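Penicillin binding protein 2X (PDB 5U47) probably works in septal cell-wall synthesis as a transpeptidase that cross-links peptidoglycan strands and is inactivated by beta-lactams. Local coordinates at residues D281-R285 with L286-Q290; V414-V417 with Q418-A422. The protein carries 1 engineered substitution. One frame throughout, in Å; residues are numbered along the deposited sequence.

Overall arrangement
Both contacts are local and belong to the transpeptidase domain: contact 1 is a run of turns between strand 258-264 and helix 297-308, and contact 2 is the start of helix 416-427. Contact 1 is partly buried, with W282 exposed at one end, and relies on an asparagine, a charged pair and a bridging water to shape irregular backbone. Contact 2 is wholly buried and uses neutral side chains to cap a regular helix. Their centres are 12 Å apart and they touch directly, as L286 O lies 2.9 Å from V417 N and R285 O lies 3.1 Å from Q416 NE2, both probable hydrogen bonds. The capped helix start thus also holds the turn of contact 1.

Contact 1: residues D281-R285 with L286-Q290; sequences DWVNR and LYEAQ
N284 carries this contact from both its side chain and its carbonyl, gripping the backbone of the four residues from L286 to A289. With CG anti to the backbone N (chi1 -171°), its amide is carried over the chain ahead. OD1 accepts from L286 N at 2.9 Å, an Asx turn, and more weakly from Y287 N. The same amide lies over one face of the Y287 ring, the two planes 30° apart; OD1 comes within 3.3 Å of Y287 CE2, and N284 CB adds a CH-pi contact toward the rim of the ring. Hydrogen bonding and stacking together fix the rotation of the amide.

The carbonyl is gripped twice. E288 N and A289 N each lie 3.0 Å from N284 O and approach from opposite faces of its plane, the A289 bond being the straighter at 166°. E288 is modelled in two conformers; in the one described OE1 accepts from N284 N, so this bond is less certain than the two to the carbonyl.

On the flank, A289 CB touches V283 CG1 at 3.8 Å and also meets NH2 of R285, obliquely to the guanidinium. The R285 chain bends at its second and third torsions and folds back to D281, where NH1 forms a salt bridge with OD2 at 3.1 Å; D281 OD1 meanwhile accepts from V283 N in a further Asx turn. A water donates to both R285 O and A289 O, linking the two ends of the bend.

L286 leads away to pack on Q416 and L420 of helix 416-427, while Q263 bonds to the backbone of V283 and R285. Consecutive Asx turns with a doubly bonded carbonyl thus shape this part of the irregular connection that leads from the central sheet of the transpeptidase fold to helix 297-308.

Contact 2: residues V414-V417 with Q418-A422; sequences VTQV and QMLRA
T415 and Q418 are brought together by complementary torsions: T415 OG1 sits between its own backbone N and carbonyl carbon (chi1 59°), facing the first turn of the helix, while Q418 CG is anti to its carbonyl carbon (chi1 -73°) and its chain runs back toward the start. OG1 accepts from Q418 N at 3.2 Å, and Q418 OE1 accepts from T415 N at 3.0 Å, the donor tilted 24° from the amide plane. These reciprocal bonds form a capping box with T415 as N-cap; between them, Q418 CG passes 3.2 Å from T415 OG1.

Behind the box, V414 and M419 cross at about a right angle, V414 CG2 touching M419 CG at 3.7 Å. This pairing of the residue before the N-cap with the fourth helical residue fits a hydrophobic staple. The helix then proceeds regularly, M419 N bonding to T415 O and L420 N to Q416 O.

The remaining amide groups turn to other parts of the protein: Q418 NE2 donates to the carbonyls of I382 and S393, and Q416 OE1 bonds to the T249 hydroxyl on the central sheet. L420 and M419 pack against Y544 of the neighbouring strand 541-548. Here, in a buried setting, the N-H groups of T415 and Q418 are satisfied by neutral side-chain oxygens, so the capping box itself places no charge in the interior.

Contact 1: residues D281-R285 with L286-Q290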
ATOM      1  N   ASP A 281     -14.663   9.864   0.958  1.00 34.06           N
ATOM      2  CA  ASP A 281     -13.605  10.334   0.080  1.00 34.81           C
ATOM      3  C   ASP A 281     -12.978   9.111  -0.560  1.00 33.40           C
ATOM      4  O   ASP A 281     -12.474   8.235   0.149  1.00 31.29           O
ATOM      5  CB  ASP A 281     -12.565  11.082   0.921  1.00 35.65           C
ATOM      6  CG  ASP A 281     -11.515  11.827   0.078  1.00 37.99           C
ATOM      7  OD1 ASP A 281     -11.323  11.521  -1.113  1.00 39.01           O
ATOM      8  OD2 ASP A 281     -10.861  12.732   0.645  1.00 42.98           O
ATOM      9  N   TRP A 282     -13.001   9.068  -1.891  1.00 31.57           N
ATOM     10  CA  TRP A 282     -12.479   7.939  -2.648  1.00 33.07           C
ATOM     11  C   TRP A 282     -10.960   7.940  -2.834  1.00 33.14           C
ATOM     12  O   TRP A 282     -10.412   6.976  -3.344  1.00 35.13           O
ATOM     13  CB  TRP A 282     -13.151   7.909  -4.027  1.00 36.65           C
ATOM     14  CG  TRP A 282     -14.615   7.573  -3.961  1.00 38.22           C
ATOM     15  CD1 TRP A 282     -15.645   8.430  -3.766  1.00 38.97           C
ATOM     16  CD2 TRP A 282     -15.190   6.266  -4.074  1.00 37.81           C
ATOM     17  NE1 TRP A 282     -16.840   7.738  -3.743  1.00 40.42           N
ATOM     18  CE2 TRP A 282     -16.585   6.409  -3.934  1.00 38.86           C
ATOM     19  CE3 TRP A 282     -14.656   4.989  -4.266  1.00 37.32           C
ATOM     20  CZ2 TRP A 282     -17.461   5.321  -4.000  1.00 39.42           C
ATOM     21  CZ3 TRP A 282     -15.529   3.906  -4.327  1.00 38.65           C
ATOM     22  CH2 TRP A 282     -16.918   4.084  -4.197  1.00 38.17           C
ATOM     23  N   VAL A 283     -10.279   9.002  -2.415  1.00 33.35           N
ATOM     24  CA  VAL A 283      -8.831   9.122  -2.635  1.00 32.48           C
ATOM     25  C   VAL A 283      -8.072   8.244  -1.652  1.00 30.21           C
ATOM     26  O   VAL A 283      -8.391   8.232  -0.466  1.00 28.47           O
ATOM     27  CB  VAL A 283      -8.390  10.596  -2.524  1.00 34.34           C
ATOM     28  CG1 VAL A 283      -6.901  10.742  -2.727  1.00 35.81           C
ATOM     29  CG2 VAL A 283      -9.124  11.452  -3.575  1.00 37.33           C
ATOM     30  N   ASN A 284      -7.103   7.472  -2.151  1.00 27.47           N
ATOM     31  CA  ASN A 284      -6.307   6.601  -1.283  1.00 25.94           C
ATOM     32  C   ASN A 284      -5.276   7.456  -0.558  1.00 25.32           C
ATOM     33  O   ASN A 284      -4.428   8.103  -1.189  1.00 24.72           O
ATOM     34  CB  ASN A 284      -5.660   5.470  -2.081  1.00 26.42           C
ATOM     35  CG  ASN A 284      -5.009   4.432  -1.189  1.00 27.41           C
ATOM     36  OD1 ASN A 284      -4.015   4.721  -0.509  1.00 28.40           O
ATOM     37  ND2 ASN A 284      -5.561   3.217  -1.181  1.00 26.52           N
ATOM     38  N   ARG A 285      -5.346   7.462   0.770  1.00 25.86           N
ATOM     39  CA  ARG A 285      -4.446   8.299   1.546  1.00 27.11           C
ATOM     40  C   ARG A 285      -3.041   7.777   1.711  1.00 26.10           C
ATOM     41  O   ARG A 285      -2.195   8.519   2.173  1.00 27.10           O
ATOM     42  CB  ARG A 285      -4.988   8.573   2.934  1.00 29.48           C
ATOM     43  CG  ARG A 285      -6.420   9.024   2.947  1.00 34.96           C
ATOM     44  CD  ARG A 285      -6.596  10.219   3.862  1.00 38.48           C
ATOM     45  NE  ARG A 285      -6.335  11.420   3.091  1.00 39.48           N
ATOM     46  CZ  ARG A 285      -7.214  11.989   2.273  1.00 41.66           C
ATOM     47  NH1 ARG A 285      -8.422  11.464   2.099  1.00 44.31           N
ATOM     48  NH2 ARG A 285      -6.877  13.086   1.617  1.00 42.37           N
ATOM     49  N   LEU A 286      -2.795   6.507   1.376  1.00 24.55           N
ATOM     50  CA  LEU A 286      -1.450   5.982   1.484  1.00 24.06           C
ATOM     51  C   LEU A 286      -0.582   6.420   0.303  1.00 23.45           C
ATOM     52  O   LEU A 286       0.573   6.795   0.494  1.00 23.05           O
ATOM     53  CB  LEU A 286      -1.464   4.452   1.576  1.00 23.82           C
ATOM     54  CG  LEU A 286      -0.102   3.759   1.692  1.00 24.07           C
ATOM     55  CD1 LEU A 286       0.703   4.260   2.896  1.00 24.61           C
ATOM     56  CD2 LEU A 286      -0.287   2.270   1.757  1.00 23.71           C
ATOM     57  N   TYR A 287      -1.123   6.371  -0.910  1.00 22.64           N
ATOM     58  CA  TYR A 287      -0.287   6.653  -2.084  1.00 23.77           C
ATOM     59  C   TYR A 287      -0.841   7.550  -3.191  1.00 25.44           C
ATOM     60  O   TYR A 287      -0.117   7.824  -4.156  1.00 26.23           O
ATOM     61  CB  TYR A 287       0.175   5.309  -2.710  1.00 23.37           C
ATOM     62  CG  TYR A 287      -0.958   4.412  -3.076  1.00 23.62           C
ATOM     63  CD1 TYR A 287      -1.618   4.551  -4.288  1.00 25.49           C
ATOM     64  CD2 TYR A 287      -1.403   3.438  -2.194  1.00 23.55           C
ATOM     65  CE1 TYR A 287      -2.684   3.725  -4.629  1.00 25.18           C
ATOM     66  CE2 TYR A 287      -2.460   2.621  -2.517  1.00 23.91           C
ATOM     67  CZ  TYR A 287      -3.092   2.769  -3.749  1.00 25.00           C
ATOM     68  OH  TYR A 287      -4.161   1.975  -4.058  1.00 26.09           O
ATOM     69  N   GLU A 288      -2.089   8.001  -3.076  0.50 26.11           N
ATOM     70  CA  GLU A 288      -2.679   8.869  -4.102  0.50 28.36           C
ATOM     71  C   GLU A 288      -2.729  10.313  -3.671  0.50 29.02           C
ATOM     72  O   GLU A 288      -2.326  11.203  -4.422  0.50 29.06           O
ATOM     73  CB  GLU A 288      -4.087   8.408  -4.478  0.50 29.45           C
ATOM     74  CG  GLU A 288      -4.119   7.080  -5.190  0.50 29.63           C
ATOM     75  CD  GLU A 288      -5.506   6.690  -5.638  0.50 30.78           C
ATOM     76  OE1 GLU A 288      -6.486   7.241  -5.080  0.50 30.06           O
ATOM     77  OE2 GLU A 288      -5.606   5.825  -6.542  0.50 31.06           O
ATOM     78  N   ALA A 289      -3.244  10.550  -2.467  1.00 28.22           N
ATOM     79  CA  ALA A 289      -3.372  11.916  -1.946  1.00 28.63           C
ATOM     80  C   ALA A 289      -2.019  12.649  -1.882  1.00 28.09           C
ATOM     81  O   ALA A 289      -1.044  12.086  -1.407  1.00 26.30           O
ATOM     82  CB  ALA A 289      -3.986  11.891  -0.547  1.00 28.58           C
ATOM     83  N   GLN A 290      -1.972  13.874  -2.400  1.00 28.36           N
ATOM     84  CA  GLN A 290      -0.779  14.726  -2.317  1.00 29.49           C
ATOM     85  C   GLN A 290      -1.096  15.844  -1.342  1.00 29.86           C
ATOM     86  O   GLN A 290      -2.157  16.439  -1.429  1.00 30.12           O
ATOM     87  CB  GLN A 290      -0.413  15.335  -3.666  1.00 30.83           C
ATOM     88  CG  GLN A 290       0.080  14.296  -4.650  1.00 31.84           C
ATOM     89  CD  GLN A 290       0.541  14.883  -5.959  1.00 34.06           C
ATOM     90  OE1 GLN A 290       1.331  14.269  -6.669  1.00 34.93           O
ATOM     91  NE2 GLN A 290       0.049  16.069  -6.295  1.00 36.00           N
TER
HETATM   92  O   HOH W   1      -0.783   9.891   0.291  1.00 27.27           O

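Contact 2: residues V414-V417 with Q418-A422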
ATOM      1  N   VAL A 414       3.774  15.983  -0.884  1.00 26.04           N
ATOM      2  CA  VAL A 414       4.194  14.582  -0.733  1.00 24.83           C
ATOM      3  C   VAL A 414       2.993  13.645  -0.644  1.00 23.70           C
ATOM      4  O   VAL A 414       1.851  14.100  -0.518  1.00 23.90           O
ATOM      5  CB  VAL A 414       4.986  14.387   0.583  1.00 24.65           C
ATOM      6  CG1 VAL A 414       6.160  15.346   0.663  1.00 26.43           C
ATOM      7  CG2 VAL A 414       4.090  14.542   1.821  1.00 24.33           C
ATOM      8  N   THR A 415       3.261  12.340  -0.716  1.00 22.93           N
ATOM      9  CA  THR A 415       2.276  11.323  -0.437  1.00 22.40           C
ATOM     10  C   THR A 415       2.698  10.719   0.895  1.00 22.50           C
ATOM     11  O   THR A 415       3.856  10.855   1.327  1.00 21.70           O
ATOM     12  CB  THR A 415       2.262  10.183  -1.472  1.00 22.84           C
ATOM     13  OG1 THR A 415       3.553   9.570  -1.512  1.00 21.56           O
ATOM     14  CG2 THR A 415       1.932  10.716  -2.820  1.00 24.24           C
ATOM     15  N   GLN A 416       1.763  10.041   1.550  1.00 22.59           N
ATOM     16  CA  GLN A 416       2.046   9.401   2.830  1.00 21.81           C
ATOM     17  C   GLN A 416       3.181   8.402   2.678  1.00 22.44           C
ATOM     18  O   GLN A 416       4.085   8.329   3.531  1.00 20.66           O
ATOM     19  CB  GLN A 416       0.799   8.678   3.382  1.00 22.82           C
ATOM     20  CG  GLN A 416       1.136   7.926   4.680  1.00 23.98           C
ATOM     21  CD  GLN A 416       0.019   7.132   5.301  1.00 24.37           C
ATOM     22  OE1 GLN A 416       0.257   6.427   6.286  1.00 26.05           O
ATOM     23  NE2 GLN A 416      -1.187   7.197   4.733  1.00 24.03           N
ATOM     24  N   VAL A 417       3.143   7.627   1.596  1.00 20.04           N
ATOM     25  CA  VAL A 417       4.168   6.603   1.398  1.00 20.19           C
ATOM     26  C   VAL A 417       5.572   7.223   1.173  1.00 20.28           C
ATOM     27  O   VAL A 417       6.563   6.620   1.558  1.00 20.09           O
ATOM     28  CB  VAL A 417       3.745   5.560   0.356  1.00 20.31           C
ATOM     29  CG1 VAL A 417       3.712   6.174  -1.046  1.00 20.78           C
ATOM     30  CG2 VAL A 417       4.635   4.324   0.434  1.00 20.38           C
ATOM     31  N   GLN A 418       5.655   8.425   0.586  1.00 20.47           N
ATOM     32  CA  GLN A 418       6.956   9.131   0.476  1.00 21.51           C
ATOM     33  C   GLN A 418       7.484   9.511   1.870  1.00 22.13           C
ATOM     34  O   GLN A 418       8.684   9.383   2.162  1.00 21.33           O
ATOM     35  CB  GLN A 418       6.848  10.361  -0.412  1.00 20.96           C
ATOM     36  CG  GLN A 418       6.731  10.027  -1.884  1.00 21.89           C
ATOM     37  CD  GLN A 418       6.533  11.248  -2.742  1.00 23.53           C
ATOM     38  OE1 GLN A 418       5.809  12.174  -2.358  1.00 25.02           O
ATOM     39  NE2 GLN A 418       7.142  11.246  -3.929  1.00 23.07           N
ATOM     40  N   MET A 419       6.577   9.946   2.749  1.00 21.90           N
ATOM     41  CA  MET A 419       6.980  10.255   4.107  1.00 21.80           C
ATOM     42  C   MET A 419       7.466   9.000   4.823  1.00 21.56           C
ATOM     43  O   MET A 419       8.481   9.031   5.506  1.00 20.78           O
ATOM     44  CB  MET A 419       5.844  10.922   4.896  1.00 23.12           C
ATOM     45  CG  MET A 419       5.456  12.305   4.367  1.00 24.20           C
ATOM     46  SD  MET A 419       6.818  13.498   4.353  1.00 26.76           S
ATOM     47  CE  MET A 419       7.195  13.663   6.092  1.00 26.88           C
ATOM     48  N   LEU A 420       6.743   7.893   4.671  1.00 21.81           N
ATOM     49  CA  LEU A 420       7.141   6.638   5.317  1.00 22.20           C
ATOM     50  C   LEU A 420       8.531   6.207   4.865  1.00 21.53           C
ATOM     51  O   LEU A 420       9.347   5.793   5.681  1.00 20.82           O
ATOM     52  CB  LEU A 420       6.119   5.520   5.043  1.00 21.32           C
ATOM     53  CG  LEU A 420       4.694   5.754   5.606  1.00 22.11           C
ATOM     54  CD1 LEU A 420       3.772   4.616   5.177  1.00 22.51           C
ATOM     55  CD2 LEU A 420       4.703   5.863   7.130  1.00 22.09           C
ATOM     56  N   ARG A 421       8.763   6.298   3.563  1.00 20.83           N
ATOM     57  CA  ARG A 421      10.047   5.935   2.977  1.00 21.71           C
ATOM     58  C   ARG A 421      11.178   6.785   3.604  1.00 21.18           C
ATOM     59  O   ARG A 421      12.213   6.252   4.000  1.00 21.14           O
ATOM     60  CB  ARG A 421       9.998   6.147   1.471  1.00 21.40           C
ATOM     61  CG  ARG A 421      11.299   5.878   0.749  1.00 22.40           C
ATOM     62  CD  ARG A 421      11.163   6.061  -0.760  1.00 23.15           C
ATOM     63  NE  ARG A 421      10.745   7.415  -1.075  1.00 24.23           N
ATOM     64  CZ  ARG A 421      10.454   7.889  -2.293  1.00 24.80           C
ATOM     65  NH1 ARG A 421      10.057   9.142  -2.412  1.00 26.28           N
ATOM     66  NH2 ARG A 421      10.545   7.146  -3.377  1.00 25.75           N
ATOM     67  N   ALA A 422      10.950   8.084   3.722  1.00 20.43           N
ATOM     68  CA  ALA A 422      11.941   9.002   4.297  1.00 22.59           C
ATOM     69  C   ALA A 422      12.186   8.670   5.760  1.00 24.30           C
ATOM     70  O   ALA A 422      13.344   8.658   6.213  1.00 23.73           O
ATOM     71  CB  ALA A 422      11.479  10.447   4.146  1.00 23.30           C
TER